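Local coordinates for protein BauA (Acinetobacter baumannii, PDB 6HCP) that serves as the TonB-dependent outer-membrane receptor for ferric preacinetobactin, through which Acinetobacter baumannii takes up iron, at residues 334-339 with 385-390; 330-335 with 400-405; 50-55 with 437-442; 55-60 with 525-530; 126-131 with 283-288. All coordinates share one frame; numbering follows the deposited sequence.

Contact 1 of 5, residues 334-339 with 385-390. With EDO (1,2-ethanediol), chain Q.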
# COMPACT_ATOMS: atom_id res chain seq x y z
N SER A 334 -0.94 -30.88 -11.80
CA SER A 334 -0.18 -31.20 -10.62
C SER A 334 -0.34 -32.69 -10.29
O SER A 334 -1.42 -33.18 -9.96
CB SER A 334 -0.57 -30.31 -9.45
OG SER A 334 -0.41 -28.92 -9.76
N THR A 335 0.79 -33.38 -10.18
CA THR A 335 0.81 -34.73 -9.63
C THR A 335 1.04 -34.64 -8.12
O THR A 335 1.76 -33.77 -7.65
CB THR A 335 1.91 -35.56 -10.31
OG1 THR A 335 3.13 -34.95 -9.92
CG2 THR A 335 1.82 -35.57 -11.82
N LEU A 336 0.45 -35.58 -7.38
CA LEU A 336 0.51 -35.57 -5.94
C LEU A 336 1.49 -36.65 -5.47
O LEU A 336 1.58 -37.69 -6.08
CB LEU A 336 -0.90 -35.83 -5.40
CG LEU A 336 -1.98 -34.88 -5.91
CD1 LEU A 336 -3.33 -35.22 -5.28
CD2 LEU A 336 -1.61 -33.44 -5.62
N GLY A 337 2.13 -36.41 -4.33
CA GLY A 337 3.11 -37.33 -3.75
C GLY A 337 3.23 -37.17 -2.25
O GLY A 337 2.75 -36.18 -1.67
N GLN A 338 3.79 -38.18 -1.60
CA GLN A 338 4.05 -38.16 -0.17
C GLN A 338 5.48 -38.65 0.07
O GLN A 338 5.95 -39.59 -0.58
CB GLN A 338 3.05 -39.05 0.57
CG GLN A 338 1.60 -38.61 0.38
CD GLN A 338 0.62 -39.44 1.18
OE1 GLN A 338 0.96 -40.47 1.76
NE2 GLN A 338 -0.57 -38.90 1.37
N LEU A 339 6.15 -38.01 1.03
CA LEU A 339 7.50 -38.38 1.41
C LEU A 339 7.64 -38.22 2.92
O LEU A 339 7.14 -37.26 3.50
CB LEU A 339 8.50 -37.48 0.67
CG LEU A 339 9.97 -37.64 1.07
CD1 LEU A 339 10.47 -39.05 0.78
CD2 LEU A 339 10.84 -36.63 0.33
N PRO A 385 -2.25 -44.14 -3.98
CA PRO A 385 -3.45 -44.91 -4.30
C PRO A 385 -4.73 -44.08 -4.13
O PRO A 385 -4.95 -43.47 -3.08
CB PRO A 385 -3.41 -46.10 -3.32
CG PRO A 385 -1.96 -46.20 -2.91
CD PRO A 385 -1.43 -44.78 -2.95
N GLY A 386 -5.53 -43.99 -5.20
CA GLY A 386 -6.79 -43.26 -5.18
C GLY A 386 -6.61 -41.81 -5.62
O GLY A 386 -7.57 -41.06 -5.71
N PHE A 387 -5.36 -41.41 -5.86
CA PHE A 387 -5.04 -39.99 -6.14
C PHE A 387 -4.03 -39.92 -7.28
O PHE A 387 -3.07 -39.14 -7.24
CB PHE A 387 -4.50 -39.31 -4.88
CG PHE A 387 -5.52 -39.05 -3.81
CD1 PHE A 387 -5.85 -40.03 -2.89
CD2 PHE A 387 -6.11 -37.81 -3.69
CE1 PHE A 387 -6.83 -39.81 -1.94
CE2 PHE A 387 -7.06 -37.57 -2.71
CZ PHE A 387 -7.42 -38.57 -1.83
N SER A 388 -4.18 -40.84 -8.24
CA SER A 388 -3.18 -41.06 -9.25
C SER A 388 -3.38 -40.09 -10.42
O SER A 388 -2.49 -39.87 -11.21
CB SER A 388 -3.19 -42.50 -9.71
OG SER A 388 -4.43 -42.82 -10.32
N ASP A 389 -4.60 -39.57 -10.58
CA ASP A 389 -4.85 -38.62 -11.65
C ASP A 389 -4.27 -37.27 -11.24
O ASP A 389 -4.40 -36.86 -10.09
CB ASP A 389 -6.34 -38.46 -11.95
CG ASP A 389 -7.00 -39.69 -12.55
OD1 ASP A 389 -6.29 -40.50 -13.20
OD2 ASP A 389 -8.22 -39.77 -12.44
N PRO A 390 -3.65 -36.52 -12.18
CA PRO A 390 -3.18 -35.17 -11.87
C PRO A 390 -4.37 -34.22 -11.64
O PRO A 390 -5.46 -34.44 -12.17
CB PRO A 390 -2.36 -34.78 -13.10
CG PRO A 390 -2.89 -35.66 -14.22
CD PRO A 390 -3.34 -36.94 -13.55
C1 EDO Q . -3.29 -42.75 0.56
O1 EDO Q . -3.35 -42.67 1.98
C2 EDO Q . -4.49 -43.52 0.04
O2 EDO Q . -5.55 -42.61 -0.21
O HOH W 1 -0.36 -39.59 -6.75
O HOH W 2 -1.63 -37.18 -8.72
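Around the carbonyl O of Phe387 two waters lie within bonding reach, 2.8 Å each, and both also approach the backbone of Leu336. Water 1 is also within reach of Leu336 O; water 2 takes the N-H of Leu336 at 2.9 Å and is also within reach of Asp389 O. Through this solvent the extracellular loop 382-390 of the TonB-dependent receptor barrel packs on the outer end of strand 331-358. Where the backbones close up, next to the pairing of Ser334 with Val391, the contact becomes direct: Pro390 CA meets Ser334 O at 3.3 Å, a CA-H...O contact. To one side of the waters, Leu336 offers one methyl, CD1, to Phe387 CD2 at 4.1 Å, approaching the ring obliquely. Thr335 instead turns its hydroxyl to Ser321. The Phe387 ring has Pro385 O in its plane at the edge, and at this edge O2 of a 1,2-ethanediol lies 3.5 Å from Phe387 CE1 and donates weakly to Pro385 O.

Contact 2 of 5, residues 330-335 with 400-405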
# COMPACT_ATOMS: atom_id res chain seq x y z
N GLY A 330 -2.42 -20.58 -18.77
CA GLY A 330 -2.17 -20.75 -17.35
C GLY A 330 -2.56 -22.12 -16.81
O GLY A 330 -2.45 -22.36 -15.61
N THR A 331 -2.95 -23.05 -17.69
CA THR A 331 -3.31 -24.40 -17.26
C THR A 331 -2.14 -25.05 -16.50
O THR A 331 -1.00 -25.01 -16.94
CB THR A 331 -3.74 -25.27 -18.45
OG1 THR A 331 -4.76 -24.55 -19.17
CG2 THR A 331 -4.26 -26.62 -18.00
N LEU A 332 -2.46 -25.63 -15.35
CA LEU A 332 -1.50 -26.27 -14.45
C LEU A 332 -1.96 -27.70 -14.16
O LEU A 332 -3.11 -27.94 -13.82
CB LEU A 332 -1.39 -25.47 -13.15
CG LEU A 332 -0.28 -25.91 -12.20
CD1 LEU A 332 1.08 -25.53 -12.75
CD2 LEU A 332 -0.47 -25.33 -10.81
N SER A 333 -1.05 -28.65 -14.35
CA SER A 333 -1.28 -30.06 -14.07
C SER A 333 -0.35 -30.49 -12.93
O SER A 333 0.88 -30.43 -13.08
CB SER A 333 -1.03 -30.89 -15.33
OG SER A 333 -1.23 -32.26 -15.06
N SER A 334 -0.94 -30.88 -11.80
CA SER A 334 -0.18 -31.20 -10.62
C SER A 334 -0.34 -32.69 -10.29
O SER A 334 -1.42 -33.18 -9.96
CB SER A 334 -0.57 -30.31 -9.45
OG SER A 334 -0.41 -28.92 -9.76
N THR A 335 0.79 -33.38 -10.18
CA THR A 335 0.81 -34.73 -9.63
C THR A 335 1.04 -34.64 -8.12
O THR A 335 1.76 -33.77 -7.65
CB THR A 335 1.91 -35.56 -10.31
OG1 THR A 335 3.13 -34.95 -9.92
CG2 THR A 335 1.82 -35.57 -11.82
N PRO A 400 -8.90 -22.11 -7.07
CA PRO A 400 -8.62 -23.43 -7.64
C PRO A 400 -9.24 -24.55 -6.80
O PRO A 400 -9.29 -24.50 -5.58
CB PRO A 400 -7.08 -23.46 -7.62
CG PRO A 400 -6.73 -22.63 -6.41
CD PRO A 400 -7.71 -21.47 -6.49
N ASN A 401 -9.64 -25.63 -7.48
CA ASN A 401 -10.15 -26.80 -6.79
C ASN A 401 -9.03 -27.85 -6.70
O ASN A 401 -8.68 -28.44 -7.73
CB ASN A 401 -11.34 -27.41 -7.54
CG ASN A 401 -11.90 -28.64 -6.87
OD1 ASN A 401 -11.44 -29.07 -5.81
ND2 ASN A 401 -12.91 -29.24 -7.49
N TRP A 402 -8.43 -27.99 -5.51
CA TRP A 402 -7.27 -28.86 -5.31
C TRP A 402 -7.72 -30.28 -4.94
O TRP A 402 -6.88 -31.18 -4.81
CB TRP A 402 -6.33 -28.28 -4.25
CG TRP A 402 -5.54 -27.12 -4.74
CD1 TRP A 402 -5.69 -25.81 -4.38
CD2 TRP A 402 -4.53 -27.15 -5.75
NE1 TRP A 402 -4.81 -25.03 -5.08
CE2 TRP A 402 -4.11 -25.82 -5.96
CE3 TRP A 402 -3.89 -28.18 -6.45
CZ2 TRP A 402 -3.06 -25.50 -6.81
CZ3 TRP A 402 -2.85 -27.86 -7.29
CH2 TRP A 402 -2.45 -26.53 -7.48
N GLY A 403 -9.03 -30.49 -4.79
CA GLY A 403 -9.54 -31.83 -4.48
C GLY A 403 -9.31 -32.20 -3.02
O GLY A 403 -8.87 -31.40 -2.20
N PRO A 404 -9.69 -33.43 -2.61
CA PRO A 404 -9.53 -33.84 -1.22
C PRO A 404 -8.06 -34.08 -0.84
O PRO A 404 -7.21 -34.32 -1.71
CB PRO A 404 -10.37 -35.12 -1.14
CG PRO A 404 -10.43 -35.66 -2.55
CD PRO A 404 -10.19 -34.50 -3.49
N LYS A 405 -7.77 -33.91 0.45
CA LYS A 405 -6.48 -34.17 1.01
C LYS A 405 -6.30 -35.67 1.21
O LYS A 405 -7.02 -36.28 1.99
CB LYS A 405 -6.38 -33.47 2.36
CG LYS A 405 -5.03 -33.60 3.05
CD LYS A 405 -5.12 -33.21 4.51
CE LYS A 405 -3.87 -32.55 5.02
NZ LYS A 405 -4.13 -31.81 6.28
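With CG set anti to its own carbonyl carbon (chi1 -74°), Trp402 swings its indole out of the 400-405 loop to meet Leu332, whose CG lies anti to the backbone N (chi1 -172°) and carries CD2 forward. The far rim of the six-membered ring does all the touching. Trp402 CH2 meets Leu332 CD2 at 4.1 Å, the methyl lying at the ring edge near its plane. Its neighbour Trp402 CZ3 comes 3.6 Å from Ser334 OG, with Ser334 CB in the ring plane as well, so strand 331-358 meets the indole by its rim through two residues of alternate position. On the loop side, only the indole reaches across: the CA atoms of Ser334 and Trp402 are 9.2 Å apart, and the three touching residues are buried. Strand 391-394 pairs with 331-358, and its Thr393 packs against both Leu332 and Trp402. The loop is shaped by an Asx turn, in which Asn401 OD1 accepts from Gly403 N at 3.0 Å, the donor standing above the carbonyl plane. Elsewhere, Trp402 O accepts from Trp280 NE1, and Pro400 packs on Lys268 of the second subunit. Through Trp402 the contact packs the 395-411 loop on the extracellular end of a TonB-dependent receptor barrel.

Contact 3 of 5, residues 50-55 with 437-442. With C8E ((hydroxyethyloxy)tri(ethyloxy)octane), chain B.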
# COMPACT_ATOMS: atom_id res chain seq x y z
N GLY A 50 36.80 -22.25 10.37
CA GLY A 50 36.88 -23.69 10.59
C GLY A 50 37.84 -24.02 11.71
O GLY A 50 37.82 -23.35 12.76
N PHE A 51 38.70 -25.03 11.52
CA PHE A 51 39.52 -25.51 12.64
C PHE A 51 40.68 -24.54 12.96
O PHE A 51 41.37 -24.74 13.96
CB PHE A 51 39.96 -26.97 12.40
CG PHE A 51 41.17 -27.21 11.53
CD1 PHE A 51 41.47 -26.40 10.45
CD2 PHE A 51 41.96 -28.33 11.74
CE1 PHE A 51 42.53 -26.68 9.60
CE2 PHE A 51 43.02 -28.61 10.89
CZ PHE A 51 43.30 -27.80 9.82
N LEU A 52 40.86 -23.46 12.19
CA LEU A 52 41.82 -22.42 12.58
C LEU A 52 41.28 -21.61 13.78
O LEU A 52 42.03 -20.89 14.41
CB LEU A 52 42.12 -21.48 11.41
CG LEU A 52 42.62 -22.12 10.12
CD1 LEU A 52 42.82 -21.07 9.04
CD2 LEU A 52 43.92 -22.89 10.37
N GLY A 53 39.99 -21.77 14.09
CA GLY A 53 39.34 -21.09 15.19
C GLY A 53 39.10 -19.60 14.92
O GLY A 53 39.02 -19.14 13.77
N SER A 54 38.93 -18.85 16.00
CA SER A 54 38.52 -17.46 15.92
C SER A 54 39.62 -16.59 15.31
O SER A 54 40.74 -16.58 15.76
CB SER A 54 38.10 -16.95 17.29
OG SER A 54 37.81 -15.57 17.22
N LYS A 55 39.27 -15.81 14.29
CA LYS A 55 40.21 -14.86 13.70
C LYS A 55 39.49 -13.53 13.46
O LYS A 55 38.34 -13.51 13.07
CB LYS A 55 40.80 -15.41 12.39
CG LYS A 55 41.64 -16.67 12.56
CD LYS A 55 42.10 -17.30 11.25
CE LYS A 55 43.17 -16.50 10.53
NZ LYS A 55 44.47 -16.56 11.25
N GLN A 437 51.27 -13.36 7.02
CA GLN A 437 50.74 -14.57 7.66
C GLN A 437 50.41 -15.61 6.58
O GLN A 437 49.62 -15.33 5.67
CB GLN A 437 49.50 -14.24 8.48
CG GLN A 437 49.80 -13.29 9.63
CD GLN A 437 48.55 -12.85 10.36
OE1 GLN A 437 47.58 -13.60 10.49
NE2 GLN A 437 48.60 -11.63 10.88
N LEU A 438 51.18 -16.71 6.58
CA LEU A 438 51.04 -17.79 5.59
C LEU A 438 50.44 -19.01 6.27
O LEU A 438 51.01 -19.52 7.24
CB LEU A 438 52.41 -18.13 5.00
CG LEU A 438 52.45 -19.37 4.10
CD1 LEU A 438 51.68 -19.12 2.82
CD2 LEU A 438 53.88 -19.75 3.79
N THR A 439 49.28 -19.46 5.77
CA THR A 439 48.62 -20.65 6.30
C THR A 439 48.75 -21.77 5.25
O THR A 439 48.53 -21.53 4.08
CB THR A 439 47.16 -20.36 6.66
OG1 THR A 439 47.09 -19.37 7.68
CG2 THR A 439 46.42 -21.58 7.15
N LEU A 440 49.19 -22.95 5.70
CA LEU A 440 49.36 -24.14 4.86
C LEU A 440 48.70 -25.29 5.61
O LEU A 440 48.92 -25.45 6.82
CB LEU A 440 50.85 -24.50 4.73
CG LEU A 440 51.77 -23.50 4.05
CD1 LEU A 440 53.20 -24.02 4.13
CD2 LEU A 440 51.36 -23.28 2.61
N GLY A 441 48.08 -26.21 4.87
CA GLY A 441 47.56 -27.39 5.50
C GLY A 441 47.10 -28.44 4.52
O GLY A 441 47.01 -28.21 3.31
N LEU A 442 46.78 -29.61 5.07
CA LEU A 442 46.09 -30.60 4.28
C LEU A 442 45.11 -31.37 5.16
O LEU A 442 45.22 -31.36 6.38
CB LEU A 442 47.11 -31.51 3.60
CG LEU A 442 47.80 -32.54 4.48
CD1 LEU A 442 46.89 -33.71 4.77
CD2 LEU A 442 49.07 -33.02 3.78
C1 C8E B . 47.50 -27.30 -6.92
C2 C8E B . 47.63 -26.32 -5.77
C3 C8E B . 48.09 -27.06 -4.53
C4 C8E B . 48.24 -26.14 -3.32
C5 C8E B . 49.48 -26.53 -2.52
C6 C8E B . 49.30 -26.42 -1.03
C7 C8E B . 49.92 -27.62 -0.36
C8 C8E B . 50.12 -27.33 1.09
O9 C8E B . 50.40 -28.56 1.73
C10 C8E B . 51.46 -28.50 2.66
C11 C8E B . 51.30 -29.58 3.73
O12 C8E B . 51.43 -28.98 5.02
C13 C8E B . 52.40 -29.56 5.89
C14 C8E B . 51.90 -29.46 7.32
O15 C8E B . 51.48 -28.13 7.63
O HOH W 3 46.06 -15.21 8.69
O HOH W 4 46.90 -14.95 12.77
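The turn carrying Leu52 stands off the barrel wall, the CA of Leu52 9.4 Å from that of Thr439, and is closed by Gly53 N bonding to Gly50 O at 3.0 Å around a short 3-10 segment. Side chains bridge this gap. Leu52 and Thr439 reach toward each other tip to tip, Leu52 CD1 meeting Thr439 CG2 at 4.1 Å. The threonine splits its branches by task: its methyl stands anti to the backbone N and faces the leucine, while its hydroxyl bonds to Thr428 on the adjoining barrel strand. Farther along, Lys55 bends at its last two torsions (71° each) and brings NZ to 4.4 Å from Gln437 OE1. Two waters fill in between as parallel bridges; water 3 donates to Gln437 OE1 at 2.9 Å and water 4 at 2.7 Å, and each takes a weak, long bond from Lys55 NZ. The amide is fixed from its other end by Gln437 NE2, which bonds to Asp434 O. Beside Leu52, Phe51 makes a cation-pi contact with Arg443. Leu438, Leu440 and Leu442 alternate with these inward residues and point out of the barrel, where Leu442 CD2 touches C11 of a bound detergent at 4.1 Å. Polar or small residues inward, leucines outward: strand 436-451 has the two-faced make-up of a membrane beta barrel whose lumen is filled by a plug.

Contact 4 of 5, residues 55-60 with 525-530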
# COMPACT_ATOMS: atom_id res chain seq x y z
N LYS A 55 39.27 -15.81 14.29
CA LYS A 55 40.21 -14.86 13.70
C LYS A 55 39.49 -13.53 13.46
O LYS A 55 38.34 -13.51 13.07
CB LYS A 55 40.80 -15.41 12.39
CG LYS A 55 41.64 -16.67 12.56
CD LYS A 55 42.10 -17.30 11.25
CE LYS A 55 43.17 -16.50 10.53
NZ LYS A 55 44.47 -16.56 11.25
N LYS A 56 40.25 -12.44 13.58
CA LYS A 56 39.75 -11.10 13.31
C LYS A 56 39.61 -10.89 11.80
O LYS A 56 40.40 -11.41 11.03
CB LYS A 56 40.71 -10.04 13.87
CG LYS A 56 40.83 -10.00 15.39
CD LYS A 56 41.72 -8.86 15.86
CE LYS A 56 42.78 -9.26 16.87
NZ LYS A 56 42.19 -9.80 18.12
N PHE A 57 38.69 -10.00 11.43
CA PHE A 57 38.44 -9.51 10.06
C PHE A 57 39.74 -9.31 9.27
O PHE A 57 39.95 -9.92 8.19
CB PHE A 57 37.60 -8.23 10.16
CG PHE A 57 37.32 -7.54 8.84
CD1 PHE A 57 36.49 -8.12 7.89
CD2 PHE A 57 37.84 -6.29 8.57
CE1 PHE A 57 36.20 -7.47 6.71
CE2 PHE A 57 37.58 -5.65 7.37
CZ PHE A 57 36.75 -6.23 6.45
N LEU A 58 40.63 -8.44 9.76
CA LEU A 58 41.82 -8.06 8.99
C LEU A 58 42.90 -9.14 9.00
O LEU A 58 43.92 -9.01 8.29
CB LEU A 58 42.41 -6.77 9.56
CG LEU A 58 41.62 -5.50 9.26
CD1 LEU A 58 42.28 -4.32 9.96
CD2 LEU A 58 41.50 -5.27 7.77
N ASP A 59 42.72 -10.18 9.81
CA ASP A 59 43.69 -11.28 9.88
C ASP A 59 43.19 -12.53 9.13
O ASP A 59 43.77 -13.59 9.24
CB ASP A 59 43.96 -11.68 11.32
CG ASP A 59 44.64 -10.60 12.15
OD1 ASP A 59 45.37 -9.80 11.55
OD2 ASP A 59 44.39 -10.56 13.37
N THR A 60 42.03 -12.42 8.47
CA THR A 60 41.38 -13.59 7.87
C THR A 60 41.51 -13.53 6.35
O THR A 60 40.94 -12.64 5.71
CB THR A 60 39.90 -13.66 8.27
OG1 THR A 60 39.79 -13.75 9.69
CG2 THR A 60 39.19 -14.85 7.66
N ALA A 525 33.90 -0.51 7.24
CA ALA A 525 34.83 -1.47 6.65
C ALA A 525 34.35 -1.89 5.26
O ALA A 525 33.13 -1.92 4.99
CB ALA A 525 34.94 -2.67 7.57
N HIS A 526 35.32 -2.17 4.40
CA HIS A 526 35.13 -2.61 3.02
C HIS A 526 35.87 -3.93 2.78
O HIS A 526 36.99 -4.12 3.29
CB HIS A 526 35.68 -1.59 2.02
CG HIS A 526 34.99 -0.27 2.02
ND1 HIS A 526 34.07 0.08 1.05
CD2 HIS A 526 35.16 0.82 2.79
CE1 HIS A 526 33.67 1.32 1.26
NE2 HIS A 526 34.28 1.77 2.36
N THR A 527 35.32 -4.77 1.89
CA THR A 527 36.00 -5.93 1.32
C THR A 527 35.84 -5.89 -0.20
O THR A 527 34.73 -5.60 -0.71
CB THR A 527 35.45 -7.25 1.88
OG1 THR A 527 35.55 -7.22 3.30
CG2 THR A 527 36.18 -8.48 1.37
N LEU A 528 36.94 -6.12 -0.92
CA LEU A 528 36.92 -6.27 -2.34
C LEU A 528 37.60 -7.60 -2.68
O LEU A 528 38.75 -7.78 -2.31
CB LEU A 528 37.62 -5.09 -3.02
CG LEU A 528 37.73 -5.19 -4.54
CD1 LEU A 528 36.36 -5.06 -5.19
CD2 LEU A 528 38.68 -4.14 -5.10
N SER A 529 36.87 -8.54 -3.29
CA SER A 529 37.49 -9.83 -3.62
C SER A 529 37.07 -10.34 -5.00
O SER A 529 36.02 -10.02 -5.51
CB SER A 529 37.22 -10.86 -2.55
OG SER A 529 35.86 -10.90 -2.21
N ALA A 530 37.99 -11.12 -5.58
CA ALA A 530 37.81 -11.76 -6.85
C ALA A 530 38.13 -13.24 -6.69
O ALA A 530 39.06 -13.61 -5.96
CB ALA A 530 38.70 -11.11 -7.87
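Phe57 carries the close part of this contact, its ring edge laid against strand 524-541. Thr527 OG1 lies at the ring edge, 3.5 Å from Phe57 CE1, and His526 O sits in the ring plane, 3.8 Å from Phe57 CZ. Ala525 CB approaches Phe57 CE2 more obliquely at 4.0 Å. The oxygens thus face the polarised C-H rim, while the barrel residue Phe568 adds an edge-to-face ring contact. CG anti to the backbone N (chi1 176°) is what sends the phenyl across a gap of 9.4 Å between the CA atoms of Phe57 and Ala525. This joins the plug of a TonB-dependent receptor to the inner wall of its barrel. Behind Phe57 a 3-10 turn holds the plug chain: Lys56 O accepts Asp59 N at 2.9 Å from one face of its carbonyl plane and Thr60 OG1 at 2.8 Å from the other. The loose side is that of Lys56, whose side chain extends into solvent. His526 points away from the plug, and its ND1 accepts from Trp565 NE1.

Contact 5 of 5, residues 126-131 with 283-288. With EDO (1,2-ethanediol), chain Z.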
# COMPACT_ATOMS: atom_id res chain seq x y z
N PRO A 126 19.12 -27.83 12.50
CA PRO A 126 17.92 -28.32 11.82
C PRO A 126 18.17 -28.60 10.34
O PRO A 126 18.96 -27.91 9.71
CB PRO A 126 16.92 -27.18 12.05
CG PRO A 126 17.37 -26.58 13.35
CD PRO A 126 18.88 -26.60 13.27
N PHE A 127 17.51 -29.62 9.81
CA PHE A 127 17.85 -30.19 8.50
C PHE A 127 17.56 -29.20 7.36
O PHE A 127 18.37 -29.06 6.47
CB PHE A 127 17.05 -31.47 8.29
CG PHE A 127 17.62 -32.40 7.25
CD1 PHE A 127 18.71 -33.20 7.53
CD2 PHE A 127 17.01 -32.54 6.01
CE1 PHE A 127 19.16 -34.14 6.60
CE2 PHE A 127 17.47 -33.45 5.08
CZ PHE A 127 18.56 -34.25 5.37
N TYR A 128 16.42 -28.51 7.40
CA TYR A 128 15.93 -27.77 6.23
C TYR A 128 15.63 -26.29 6.53
O TYR A 128 15.61 -25.48 5.61
CB TYR A 128 14.67 -28.42 5.66
CG TYR A 128 14.88 -29.59 4.74
CD1 TYR A 128 16.01 -29.71 3.94
CD2 TYR A 128 13.96 -30.62 4.72
CE1 TYR A 128 16.14 -30.76 3.05
CE2 TYR A 128 14.05 -31.65 3.80
CZ TYR A 128 15.18 -31.76 3.01
OH TYR A 128 15.27 -32.81 2.16
N ARG A 129 15.23 -25.96 7.77
CA ARG A 129 15.00 -24.55 8.12
C ARG A 129 15.29 -24.34 9.60
O ARG A 129 14.89 -25.14 10.42
CB ARG A 129 13.56 -24.13 7.78
CG ARG A 129 13.21 -22.69 8.19
CD ARG A 129 12.24 -22.05 7.20
NE ARG A 129 11.03 -22.82 7.05
CZ ARG A 129 10.55 -23.29 5.91
NH1 ARG A 129 10.93 -22.77 4.75
NH2 ARG A 129 9.58 -24.19 5.98
N THR A 130 16.01 -23.25 9.89
CA THR A 130 16.44 -22.92 11.21
C THR A 130 15.91 -21.53 11.59
O THR A 130 16.35 -20.53 11.03
CB THR A 130 17.97 -22.99 11.34
OG1 THR A 130 18.36 -24.34 11.06
CG2 THR A 130 18.45 -22.60 12.72
N SER A 131 15.10 -21.48 12.66
CA SER A 131 14.70 -20.19 13.26
C SER A 131 15.81 -19.71 14.18
O SER A 131 16.44 -20.50 14.88
CB SER A 131 13.35 -20.29 13.96
OG SER A 131 12.81 -18.98 14.18
N VAL A 283 3.97 -29.56 5.07
CA VAL A 283 5.27 -30.09 5.39
C VAL A 283 5.47 -29.88 6.88
O VAL A 283 5.07 -28.84 7.45
CB VAL A 283 6.39 -29.41 4.58
CG1 VAL A 283 6.56 -27.95 4.96
CG2 VAL A 283 7.72 -30.16 4.74
N GLU A 284 6.15 -30.83 7.51
CA GLU A 284 6.51 -30.70 8.92
C GLU A 284 7.90 -31.30 9.12
O GLU A 284 8.13 -32.42 8.66
CB GLU A 284 5.50 -31.43 9.81
CG GLU A 284 5.91 -31.49 11.26
CD GLU A 284 5.05 -32.45 12.08
OE1 GLU A 284 5.18 -33.69 11.91
OE2 GLU A 284 4.21 -31.94 12.84
N THR A 285 8.78 -30.55 9.79
CA THR A 285 10.09 -31.06 10.19
C THR A 285 10.26 -30.87 11.69
O THR A 285 10.05 -29.79 12.22
CB THR A 285 11.23 -30.40 9.40
OG1 THR A 285 10.92 -30.44 8.01
CG2 THR A 285 12.56 -31.11 9.59
N LYS A 286 10.61 -31.97 12.37
CA LYS A 286 11.01 -31.92 13.75
C LYS A 286 12.51 -32.21 13.83
O LYS A 286 12.95 -33.22 13.31
CB LYS A 286 10.24 -32.97 14.56
CG LYS A 286 8.73 -32.75 14.69
CD LYS A 286 8.04 -33.83 15.51
CE LYS A 286 6.54 -33.67 15.54
NZ LYS A 286 5.86 -34.87 16.09
N ASP A 287 13.24 -31.33 14.49
CA ASP A 287 14.66 -31.45 14.67
C ASP A 287 14.97 -31.36 16.16
O ASP A 287 14.46 -30.49 16.86
CB ASP A 287 15.42 -30.35 13.93
CG ASP A 287 15.36 -30.49 12.42
OD1 ASP A 287 16.16 -31.28 11.86
OD2 ASP A 287 14.46 -29.87 11.82
N LYS A 288 15.83 -32.27 16.63
CA LYS A 288 16.32 -32.24 18.00
C LYS A 288 17.83 -32.44 17.96
O LYS A 288 18.30 -33.31 17.21
CB LYS A 288 15.68 -33.35 18.84
CG LYS A 288 14.16 -33.32 18.89
CD LYS A 288 13.54 -34.42 19.73
CE LYS A 288 12.03 -34.47 19.56
NZ LYS A 288 11.41 -35.47 20.46
C1 EDO Z . 10.31 -28.18 6.49
O1 EDO Z . 9.23 -28.17 7.44
C2 EDO Z . 11.37 -27.20 6.91
O2 EDO Z . 12.07 -27.70 8.06
O HOH W 5 14.41 -28.38 9.45
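One direct hydrogen bond joins the two segments: Phe127 N donates to Asp287 OD1 at 3.0 Å, bent to 147° and arriving from above the carboxylate plane, 56° out of it. The same oxygen also bonds to Thr313 OG1 on the next strand, so two groups hold it. The second carboxylate oxygen is met through solvent. Water 5 donates to Asp287 OD2 at 2.8 Å and accepts the N-H of Tyr128 at 2.9 Å, so Asp287 engages consecutive amides of one loop. This loop, 126-131, belongs to the plug, and Asp287 projects inward from barrel strand 282-297, a polar join between plug and lumen wall of this TonB-dependent receptor. In van der Waals contact, Pro126 packs against the same carboxylate: Pro126 CA lies 3.4 Å from Asp287 CG, and Pro126 CB 3.7 Å from Asp287 OD2. Among the aromatics, Phe127 sets its edge over Tyr128, Phe127 CD2 standing 3.4 Å above the centre of the tyrosine ring. Ionic contact comes from the next residue, Arg129, which bends at its second and third torsions and forms a salt bridge with Asp249 on strand 238-252. A 1,2-ethanediol is modelled beside Arg129, Tyr128 and Val283, its placement uncertain; water 5 lies within donating distance of its O2.

How the contacts relate
Contacts 1 and 2 share Ser334 and Thr335 at the extracellular end of strand 331-358; their centres lie 10 Å apart, and they touch where Pro390 packs on Ser333 and Phe387 on Pro404. Contacts 3 and 4, 15 Å apart between centres, share Lys55 of plug strand 54-56, touch through Gln437 and Asp59, and have segments that alternate along the chain; their centres lie 50 to 53 Å from the first pair. Contact 5, 31 Å from contact 3 and 24 Å from contact 1 between centres, joins the plug to strand 282-297. It closes before contacts 1 and 2 open, and all three nest inside contact 3's loop and contact 4's. Thus separated barrel strands meet one enclosed plug, while two successive surface loops pack on the outer end of strand 331-358.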